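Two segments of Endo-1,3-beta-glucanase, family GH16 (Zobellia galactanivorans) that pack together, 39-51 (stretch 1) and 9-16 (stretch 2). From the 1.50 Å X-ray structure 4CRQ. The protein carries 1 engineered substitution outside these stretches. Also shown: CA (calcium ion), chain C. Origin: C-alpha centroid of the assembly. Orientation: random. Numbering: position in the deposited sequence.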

# COMPACT_ATOMS: atom_id res chain seq x y z
N ARG A 39 2.19 15.24 3.85
CA ARG A 39 1.25 16.34 4.23
C ARG A 39 -0.15 16.05 3.76
O ARG A 39 -0.35 15.33 2.77
CB ARG A 39 1.73 17.68 3.64
CG ARG A 39 3.21 17.99 3.98
CD ARG A 39 3.52 19.47 3.75
NE ARG A 39 2.78 20.32 4.71
CZ ARG A 39 2.29 21.54 4.45
NH1 ARG A 39 2.44 22.11 3.24
NH2 ARG A 39 1.65 22.23 5.40
N ARG A 40 -1.12 16.63 4.46
CA ARG A 40 -2.52 16.49 4.08
C ARG A 40 -2.76 17.09 2.68
O ARG A 40 -3.53 16.52 1.89
CB ARG A 40 -3.43 17.17 5.11
CG ARG A 40 -4.90 17.27 4.72
CD ARG A 40 -5.55 15.89 4.65
NE ARG A 40 -6.96 15.91 4.24
CZ ARG A 40 -7.37 15.96 2.97
NH1 ARG A 40 -6.51 16.01 1.93
NH2 ARG A 40 -8.67 15.96 2.73
N GLU A 41 -2.09 18.22 2.39
CA GLU A 41 -2.26 19.00 1.15
C GLU A 41 -2.04 18.18 -0.12
O GLU A 41 -2.60 18.49 -1.18
CB GLU A 41 -1.30 20.21 1.14
CG GLU A 41 -1.60 21.26 0.06
CD GLU A 41 -0.73 22.50 0.16
OE1 GLU A 41 0.50 22.41 0.08
OE2 GLU A 41 -1.29 23.59 0.31
N ASN A 42 -1.22 17.14 0.01
CA ASN A 42 -0.86 16.35 -1.15
C ASN A 42 -1.86 15.28 -1.57
O ASN A 42 -1.59 14.53 -2.55
CB ASN A 42 0.50 15.69 -0.92
CG ASN A 42 1.63 16.69 -0.81
OD1 ASN A 42 1.71 17.47 0.15
ND2 ASN A 42 2.51 16.68 -1.78
N ALA A 43 -2.97 15.15 -0.85
CA ALA A 43 -4.07 14.25 -1.23
C ALA A 43 -5.27 15.09 -1.59
O ALA A 43 -5.62 16.01 -0.83
CB ALA A 43 -4.39 13.28 -0.11
N ALA A 44 -5.92 14.79 -2.72
CA ALA A 44 -7.10 15.53 -3.18
C ALA A 44 -7.96 14.62 -4.02
O ALA A 44 -7.55 13.51 -4.30
CB ALA A 44 -6.68 16.77 -3.98
N VAL A 45 -9.15 15.05 -4.41
CA VAL A 45 -9.98 14.28 -5.32
C VAL A 45 -10.18 15.12 -6.57
O VAL A 45 -10.46 16.33 -6.47
CB VAL A 45 -11.32 13.83 -4.68
CG1 VAL A 45 -12.39 13.41 -5.70
CG2 VAL A 45 -11.05 12.70 -3.72
N GLU A 46 -10.03 14.48 -7.73
CA GLU A 46 -10.26 15.10 -9.03
C GLU A 46 -10.93 14.09 -9.92
O GLU A 46 -10.43 12.96 -10.04
CB GLU A 46 -8.95 15.54 -9.72
CG GLU A 46 -8.13 16.63 -9.05
CD GLU A 46 -6.93 17.05 -9.90
OE1 GLU A 46 -7.12 17.68 -10.97
OE2 GLU A 46 -5.78 16.77 -9.51
N ASN A 47 -12.04 14.48 -10.55
CA ASN A 47 -12.74 13.62 -11.54
C ASN A 47 -12.97 12.18 -11.07
O ASN A 47 -12.68 11.21 -11.79
CB ASN A 47 -11.98 13.64 -12.90
CG ASN A 47 -11.80 15.04 -13.45
OD1 ASN A 47 -12.72 15.86 -13.45
ND2 ASN A 47 -10.59 15.33 -13.91
N GLY A 48 -13.48 12.05 -9.84
CA GLY A 48 -13.78 10.73 -9.28
C GLY A 48 -12.60 9.89 -8.85
O GLY A 48 -12.76 8.68 -8.61
N ASN A 49 -11.41 10.48 -8.74
CA ASN A 49 -10.26 9.76 -8.29
C ASN A 49 -9.65 10.43 -7.08
O ASN A 49 -9.59 11.69 -7.02
CB ASN A 49 -9.13 9.77 -9.35
CG ASN A 49 -9.42 8.92 -10.56
OD1 ASN A 49 -8.96 7.80 -10.64
ND2 ASN A 49 -10.20 9.43 -11.49
N LEU A 50 -9.16 9.62 -6.14
CA LEU A 50 -8.16 10.11 -5.20
C LEU A 50 -6.87 10.39 -5.99
O LEU A 50 -6.43 9.57 -6.80
CB LEU A 50 -7.87 9.08 -4.11
CG LEU A 50 -6.67 9.30 -3.17
CD1 LEU A 50 -6.94 10.51 -2.30
CD2 LEU A 50 -6.37 8.04 -2.36
N VAL A 51 -6.28 11.56 -5.75
CA VAL A 51 -5.00 11.91 -6.38
C VAL A 51 -4.01 12.11 -5.25
O VAL A 51 -4.19 13.03 -4.44
CB VAL A 51 -5.12 13.18 -7.27
CG1 VAL A 51 -3.79 13.48 -7.98
CG2 VAL A 51 -6.28 13.05 -8.26
CA CA C . -14.05 6.83 -8.44
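Stretch 2, residues 9-16: DEFDDGIG

Stretch 2 has no regular helix or strand; it is an irregular loop that doubles back on itself and lies against one side of the hairpin formed by stretch 1. In that hairpin, strands 43-46 and 49-51 are joined by a type I' turn from Glu-46 to Asn-49 and held by the backbone pairs Ala-44 N to Val-51 O (3.0 Å), Val-51 N to Ala-44 O (2.7 Å), Glu-46 N to Asn-49 O (2.9 Å) and Asn-49 N to Glu-46 O (3.0 Å). Two close CA pairs set the local direction: Gly-14 lies nearest Val-45 (CA to CA 5.5 Å) and Asp-12 nearest Gly-48 (CA to CA 4.4 Å), so between Asp-12 and Gly-14 the chains run in opposite senses. No direct hydrogen bond joins the two stretches, which bury 419 Å² of surface between them; a shared calcium ion and a bridging water link them besides.

At the start of stretch 1, Arg-39, Glu-41 and Asn-42 make no contact. Arg-40 reaches stretch 2 with its far end: chi1 is t and chi2 p, and NH2 comes to 4.2 Å from Ile-15 CD1. Its NH1 makes a weak hydrogen bond to Ala-43 O (2.9 Å, 125°).

Along the first strand the side chains alternate. Ala-43 points its CB toward stretch 2, 4.1 Å from Ile-15 CD1, Ala-44 points away, and Val-45 points toward it again. With chi1 t, Val-45 fits into the bend of stretch 2: its CG1 is 3.3 Å from Phe-11 O and 3.7 Å from Asp-13 C, while its CG2 is 3.6 Å from Gly-14 C, 3.7 Å from Ile-15 CG1 and 4.1 Å from Phe-11 CB. Glu-46 and Asn-47 point away.

Gly-48, at phi 74° and psi 14°, has a positive phi that by itself favours glycine. Its CA approaches Phe-11 O at 3.2 Å, with an angle of 139° at the hydrogen, a CA-H...O contact. Gly-48 O and Glu-10 O stand 3.3 Å apart, a close pair of acceptors explained by the calcium, which each of them binds at 2.3 Å. Water 2 adds a second link, accepting from Gly-48 N (2.9 Å) and donating to Asp-12 O (2.7 Å).

Asn-49 turns its side chain away, and Leu-50 turns its own back toward stretch 2. Leu-50 CB sits 3.6 Å from the centroid of the Phe-11 ring and only 2° off the ring normal, a CH-pi contact over the face. The Leu-50 side chain, with chi1 t and chi2 p, also carries CD1 to 3.6 Å from Ile-15 CD1. Phe-11 itself has positive phi (52/40), and its N donates to Asp-9 OD1 (3.0 Å, 156°), a bond within stretch 2 that braces the backbone at Phe-11. Val-51 points away, in keeping with the alternation.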

# COMPACT_ATOMS: atom_id res chain seq x y z
N ASP A 9 -14.66 3.05 -0.96
CA ASP A 9 -14.51 4.49 -1.08
C ASP A 9 -14.36 4.70 -2.58
O ASP A 9 -13.35 4.27 -3.16
CB ASP A 9 -13.32 5.11 -0.31
CG ASP A 9 -13.47 6.63 -0.19
OD1 ASP A 9 -14.17 7.25 -1.05
OD2 ASP A 9 -12.90 7.22 0.74
N GLU A 10 -15.35 5.32 -3.21
CA GLU A 10 -15.38 5.59 -4.67
C GLU A 10 -14.76 6.95 -5.03
O GLU A 10 -14.60 7.25 -6.21
CB GLU A 10 -16.82 5.56 -5.19
CG GLU A 10 -17.53 4.22 -4.96
CD GLU A 10 -16.87 3.04 -5.67
OE1 GLU A 10 -16.52 3.19 -6.87
OE2 GLU A 10 -16.71 1.97 -5.04
N PHE A 11 -14.44 7.78 -4.02
CA PHE A 11 -13.86 9.12 -4.25
C PHE A 11 -14.68 9.96 -5.24
O PHE A 11 -14.11 10.66 -6.09
CB PHE A 11 -12.36 8.97 -4.69
CG PHE A 11 -11.53 8.21 -3.69
CD1 PHE A 11 -11.25 8.75 -2.43
CD2 PHE A 11 -11.03 6.94 -4.00
CE1 PHE A 11 -10.49 8.05 -1.50
CE2 PHE A 11 -10.24 6.21 -3.09
CZ PHE A 11 -9.99 6.78 -1.82
N ASP A 12 -16.03 9.91 -5.14
CA ASP A 12 -16.86 10.65 -6.11
C ASP A 12 -16.54 12.14 -6.19
O ASP A 12 -16.28 12.66 -7.28
CB ASP A 12 -18.36 10.45 -5.85
CG ASP A 12 -18.83 9.02 -6.09
OD1 ASP A 12 -18.21 8.24 -6.84
OD2 ASP A 12 -19.88 8.68 -5.50
N ASP A 13 -16.55 12.80 -5.03
CA ASP A 13 -16.34 14.26 -4.95
C ASP A 13 -15.38 14.69 -3.85
O ASP A 13 -14.87 15.83 -3.87
CB ASP A 13 -17.69 14.96 -4.76
CG ASP A 13 -18.59 14.87 -6.00
OD1 ASP A 13 -18.21 15.43 -7.07
OD2 ASP A 13 -19.68 14.26 -5.91
N GLY A 14 -15.15 13.77 -2.91
CA GLY A 14 -14.20 13.99 -1.83
C GLY A 14 -13.70 12.68 -1.27
O GLY A 14 -14.08 11.58 -1.73
N ILE A 15 -12.83 12.81 -0.28
CA ILE A 15 -12.22 11.66 0.39
C ILE A 15 -13.25 11.22 1.43
O ILE A 15 -13.82 12.08 2.15
CB ILE A 15 -10.82 11.99 0.96
CG1 ILE A 15 -9.88 12.36 -0.22
CG2 ILE A 15 -10.28 10.82 1.80
CD1 ILE A 15 -8.44 12.74 0.09
N GLY A 16 -13.49 9.91 1.52
CA GLY A 16 -14.50 9.39 2.45
C GLY A 16 -14.12 9.51 3.92
O GLY A 16 -12.98 9.88 4.23
O HOH W 1 -15.41 4.94 -8.57
O HOH W 2 -14.62 14.43 -8.54
O HOH W 3 -16.20 8.26 -8.39
O HOH W 4 -15.04 7.52 -10.67